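Local coordinates for CutA1 (Shewanella, PDB 3AHP), which belongs to the CutA1 divalent-ion tolerance family, forms a trimer, and is probably concerned with tolerance to metal ions, at residues Q6-T11 with Q60-T65; Q39-I44 with E56-I61. One frame throughout, in Å; residues are numbered along the deposited sequence.

Interactions 1 and 2 have centres about 15 Å apart and both use the long strand 50-64. Along the chain come 6-11, then 39-44, then the overlapping segments 56-61 and 60-65, which share Gln-60 and Ile-61. The later half of the long strand lies against strand 6-13 inside the sheet (interaction 1), while near its middle it is met by the start of strand 41-47, its hairpin partner (interaction 2). A probable hydrogen bond from Met-59 N to Thr-11 O, 2.8 Å, connects the two. One strand thus joins the core of the subunit to a hairpin reaching a neighbouring subunit, and both contacts touch that third subunit of the trimer.

Interaction 1. Residues Q6-T11 with Q60-T65; sequences QLLIFT and QIKCMT
Ile-9 faces Ile-61, and Leu-7 faces Cys-63, in an antiparallel pair of strands within the sheet of a ferredoxin-like fold. Ile-9 and Ile-61 bond to each other in both directions, Ile-9 N to Ile-61 O at 2.9 Å being almost straight. Leu-7 and Cys-63 form the next hydrogen-bonded pair, and the side chains of all four share one face, where helix 68-78 packs on Leu-7, Ile-9 and Cys-63.

On that face the bumps are methyl groups. CD1 of Ile-61 touches two methyls of the other strand, 3.8 Å from Ile-9 CG2 and 4.1 Å from Thr-11 CG2, with the two isoleucines crossing obliquely. Branching at CB suits Ile-9 to its place, since its CG2 meets Ile-61 CD1 while its other branch carries CD1 to Cys-63 SG. Cys-63 is slimmer: its SG lies between the backbone N and the carbonyl carbon (chi1 75°), and occupies the hollow bordered by Leu-7 CB and by Ile-9 CD1, which is 4.1 Å away. Beyond it the branched end of Leu-7 crosses Thr-65 at about a right angle; the Thr-65 hydroxyl is bonded to the carbonyl of Pro-4.

The opposite face carries Leu-8, Phe-10, Gln-60 and Lys-62. Leu-8 CD1 rests on the aliphatic stem of Lys-62, 3.6 Å from its CG, while the NZ ammonium runs on to a salt bridge with Glu-85 of the second subunit. A long lysine serves both needs, apolar near the strand and charged at its tip. Phe-10 lies beside Gln-60, and Phe-10 of the second subunit packs on both. At the far end the bent Met-64 chain comes back alongside Gln-6, setting its SD 3.5 Å from Gln-6 CG.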
# COMPACT_ATOMS: atom_id res chain seq x y z
N GLN B 6 8.09 13.07 4.42
CA GLN B 6 7.24 12.72 3.31
C GLN B 6 6.22 11.67 3.68
O GLN B 6 6.47 10.85 4.58
CB GLN B 6 8.08 12.25 2.14
CG GLN B 6 8.96 13.35 1.57
CD GLN B 6 10.29 12.83 1.11
OE1 GLN B 6 10.89 11.98 1.76
NE2 GLN B 6 10.74 13.32 -0.03
N LEU B 7 5.06 11.72 3.02
CA LEU B 7 4.00 10.76 3.26
C LEU B 7 3.66 9.93 2.05
O LEU B 7 3.79 10.38 0.92
CB LEU B 7 2.73 11.45 3.75
CG LEU B 7 2.84 12.39 4.95
CD1 LEU B 7 1.67 13.36 4.95
CD2 LEU B 7 2.94 11.60 6.26
N LEU B 8 3.18 8.72 2.30
CA LEU B 8 2.35 7.99 1.36
C LEU B 8 0.89 8.03 1.79
O LEU B 8 0.54 7.60 2.88
CB LEU B 8 2.85 6.55 1.28
CG LEU B 8 2.26 5.62 0.22
CD1 LEU B 8 2.44 6.21 -1.14
CD2 LEU B 8 2.88 4.22 0.33
N ILE B 9 0.04 8.58 0.93
CA ILE B 9 -1.39 8.71 1.20
C ILE B 9 -2.19 7.71 0.38
O ILE B 9 -1.95 7.55 -0.82
CB ILE B 9 -1.90 10.12 0.86
CG1 ILE B 9 -1.27 11.13 1.82
CG2 ILE B 9 -3.44 10.17 0.94
CD1 ILE B 9 -1.71 12.57 1.56
N PHE B 10 -3.11 7.02 1.04
CA PHE B 10 -4.02 6.11 0.34
C PHE B 10 -5.40 6.73 0.34
O PHE B 10 -5.86 7.23 1.37
CB PHE B 10 -4.10 4.74 1.02
CG PHE B 10 -2.82 3.98 0.99
CD1 PHE B 10 -1.86 4.17 1.98
CD2 PHE B 10 -2.56 3.07 -0.03
CE1 PHE B 10 -0.64 3.47 1.94
CE2 PHE B 10 -1.37 2.37 -0.06
CZ PHE B 10 -0.40 2.58 0.91
N THR B 11 -6.08 6.61 -0.78
CA THR B 11 -7.45 7.08 -0.88
C THR B 11 -8.14 6.39 -2.03
O THR B 11 -7.58 5.53 -2.66
CB THR B 11 -7.52 8.62 -1.03
OG1 THR B 11 -8.88 9.04 -0.94
CG2 THR B 11 -6.95 9.07 -2.34
N GLN B 60 -2.73 6.13 -4.79
CA GLN B 60 -1.59 6.45 -3.94
C GLN B 60 -1.04 7.84 -4.24
O GLN B 60 -0.73 8.15 -5.38
CB GLN B 60 -0.46 5.44 -4.11
CG GLN B 60 -0.77 4.00 -3.71
CD GLN B 60 0.45 3.10 -3.94
OE1 GLN B 60 0.38 1.88 -3.74
NE2 GLN B 60 1.58 3.70 -4.38
N ILE B 61 -0.90 8.67 -3.21
CA ILE B 61 -0.32 10.01 -3.36
C ILE B 61 1.05 10.10 -2.68
O ILE B 61 1.18 9.77 -1.50
CB ILE B 61 -1.21 11.13 -2.77
CG1 ILE B 61 -2.59 11.16 -3.46
CG2 ILE B 61 -0.52 12.47 -2.90
CD1 ILE B 61 -3.72 11.66 -2.56
N LYS B 62 2.06 10.55 -3.40
CA LYS B 62 3.34 10.73 -2.77
C LYS B 62 3.68 12.20 -2.68
O LYS B 62 3.59 12.93 -3.68
CB LYS B 62 4.43 9.94 -3.49
CG LYS B 62 4.21 8.43 -3.42
CD LYS B 62 4.51 7.77 -4.74
CE LYS B 62 3.26 7.50 -5.56
NZ LYS B 62 2.97 6.03 -5.58
N CYS B 63 4.01 12.64 -1.47
CA CYS B 63 4.06 14.05 -1.17
C CYS B 63 4.92 14.39 0.03
O CYS B 63 5.29 13.53 0.82
CB CYS B 63 2.64 14.57 -0.93
SG CYS B 63 1.96 14.08 0.65
N MET B 64 5.20 15.69 0.19
CA MET B 64 5.77 16.24 1.41
C MET B 64 4.74 16.44 2.51
O MET B 64 3.66 16.99 2.30
CB MET B 64 6.42 17.58 1.09
CG MET B 64 7.44 17.51 -0.03
SD MET B 64 8.95 16.65 0.44
CE MET B 64 9.41 17.55 1.94
N THR B 65 5.08 16.01 3.71
CA THR B 65 4.18 16.14 4.83
C THR B 65 3.73 17.58 4.92
O THR B 65 2.67 17.91 5.44
CB THR B 65 4.92 15.76 6.10
OG1 THR B 65 5.27 14.38 6.00
CG2 THR B 65 4.08 16.04 7.34

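Interaction 2. Residues Q39-I44 with E56-I61; sequences QAVESI and EVPMQI
Ser-43 and Glu-56 meet because both first torsions set the next atom beside the backbone N: OG of Ser-43 (chi1 -70°) and CG of Glu-56. From there the glutamate chain runs on extended, with CD nearly anti to CA (chi2 -160°), carrying the carboxylate across to the hydroxyl. Ser-43 OG donates to Glu-56 OE2 at 2.9 Å, approaching from well above the carboxylate plane. A serine suits the spot, being short and able to donate a hydrogen bond, while a glutamate is long enough to span the gap; Thr-12 of strand 6-13 adds a weak bond to the same oxygen. An alanine in place of Glu-56 would probably leave the Ser-43 hydroxyl without this acceptor and open a gap where the carboxylate had been.

The backbones meet at one hydrogen-bonded pair. Val-41 N reaches Glu-56 O at 2.9 Å in a nearly straight bond, and Glu-56 N returns to Val-41 O at 3.1 Å. The short strand axes then diverge, standing 102° apart, and further along the contact belongs to Pro-58. Proline has no N-H to give here; its ring carbon CD lies 3.5 Å from Gln-39 O. Its ring also meets Val-41 tip to tip, CG against CG1 at 3.8 Å, a compact apolar pair. Strand 34-38 takes over as neighbour of the long strand here, with Gly-38 bonded to Pro-58.

Glu-42, Ser-43 and Ile-44 pair in antiparallel fashion with a strand of the third subunit, extending the sheet across the interface. This is a beta hairpin, 41-47 with 50-64, reaching out from a ferredoxin-like core, as in the trimers of the CutA1 family.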
# COMPACT_ATOMS: atom_id res chain seq x y z
N GLN B 39 -6.28 -0.05 -10.92
CA GLN B 39 -7.50 -0.61 -11.46
C GLN B 39 -8.49 -0.98 -10.37
O GLN B 39 -8.12 -1.07 -9.22
CB GLN B 39 -7.16 -1.84 -12.28
CG GLN B 39 -6.63 -1.46 -13.65
CD GLN B 39 -6.19 -2.67 -14.38
OE1 GLN B 39 -4.99 -2.95 -14.48
NE2 GLN B 39 -7.16 -3.51 -14.72
N ALA B 40 -9.75 -1.10 -10.69
CA ALA B 40 -10.76 -1.16 -9.68
C ALA B 40 -10.45 -2.08 -8.53
O ALA B 40 -9.81 -3.07 -8.70
CB ALA B 40 -12.03 -1.50 -10.27
N VAL B 41 -10.93 -1.71 -7.35
CA VAL B 41 -10.92 -2.55 -6.19
C VAL B 41 -12.32 -2.68 -5.62
O VAL B 41 -13.16 -1.92 -5.92
CB VAL B 41 -9.99 -2.04 -5.11
CG1 VAL B 41 -8.61 -2.03 -5.54
CG2 VAL B 41 -10.41 -0.75 -4.62
N GLU B 42 -12.56 -3.67 -4.79
CA GLU B 42 -13.83 -3.83 -4.14
C GLU B 42 -13.75 -3.45 -2.71
O GLU B 42 -13.01 -3.98 -1.97
CB GLU B 42 -14.34 -5.25 -4.29
CG GLU B 42 -15.86 -5.34 -4.37
CD GLU B 42 -16.38 -6.74 -4.24
OE1 GLU B 42 -15.56 -7.64 -4.10
OE2 GLU B 42 -17.61 -6.92 -4.29
N SER B 43 -14.53 -2.46 -2.35
CA SER B 43 -14.55 -1.99 -0.97
C SER B 43 -15.74 -2.56 -0.21
O SER B 43 -16.89 -2.41 -0.62
CB SER B 43 -14.58 -0.46 -0.91
OG SER B 43 -13.34 0.08 -1.33
N ILE B 44 -15.46 -3.18 0.93
CA ILE B 44 -16.47 -3.76 1.75
C ILE B 44 -16.54 -3.01 3.07
O ILE B 44 -15.53 -2.82 3.75
CB ILE B 44 -16.18 -5.26 2.00
CG1 ILE B 44 -15.66 -5.92 0.71
CG2 ILE B 44 -17.43 -5.99 2.51
CD1 ILE B 44 -16.74 -6.49 -0.18
N GLU B 56 -14.41 0.73 -6.80
CA GLU B 56 -13.83 1.98 -6.49
C GLU B 56 -12.49 2.04 -7.09
O GLU B 56 -11.88 1.06 -7.36
CB GLU B 56 -13.73 2.18 -5.01
CG GLU B 56 -15.02 2.43 -4.39
CD GLU B 56 -14.89 3.06 -3.11
OE1 GLU B 56 -15.68 3.90 -2.79
OE2 GLU B 56 -14.00 2.71 -2.41
N VAL B 57 -12.03 3.23 -7.29
CA VAL B 57 -10.73 3.37 -7.84
C VAL B 57 -9.68 3.87 -6.85
O VAL B 57 -9.79 4.92 -6.30
CB VAL B 57 -10.82 4.20 -9.09
CG1 VAL B 57 -10.14 5.44 -8.97
CG2 VAL B 57 -10.33 3.45 -10.27
N PRO B 58 -8.65 3.07 -6.64
CA PRO B 58 -7.68 3.31 -5.59
C PRO B 58 -6.61 4.32 -5.96
O PRO B 58 -6.25 4.38 -7.08
CB PRO B 58 -7.11 1.94 -5.39
CG PRO B 58 -7.22 1.34 -6.61
CD PRO B 58 -8.41 1.78 -7.26
N MET B 59 -6.16 5.14 -5.03
CA MET B 59 -5.11 6.12 -5.33
C MET B 59 -3.97 6.09 -4.31
O MET B 59 -4.22 6.07 -3.11
CB MET B 59 -5.69 7.53 -5.39
CG MET B 59 -6.57 7.81 -6.59
SD MET B 59 -7.06 9.54 -6.67
CE MET B 59 -5.86 10.17 -7.80
N GLN B 60 -2.73 6.13 -4.79
CA GLN B 60 -1.59 6.45 -3.94
C GLN B 60 -1.04 7.84 -4.24
O GLN B 60 -0.73 8.15 -5.38
CB GLN B 60 -0.46 5.44 -4.11
CG GLN B 60 -0.77 4.00 -3.71
CD GLN B 60 0.45 3.10 -3.94
OE1 GLN B 60 0.38 1.88 -3.74
NE2 GLN B 60 1.58 3.70 -4.38
N ILE B 61 -0.90 8.67 -3.21
CA ILE B 61 -0.32 10.01 -3.36
C ILE B 61 1.05 10.10 -2.68
O ILE B 61 1.18 9.77 -1.50
CB ILE B 61 -1.21 11.13 -2.77
CG1 ILE B 61 -2.59 11.16 -3.46
CG2 ILE B 61 -0.52 12.47 -2.90
CD1 ILE B 61 -3.72 11.66 -2.56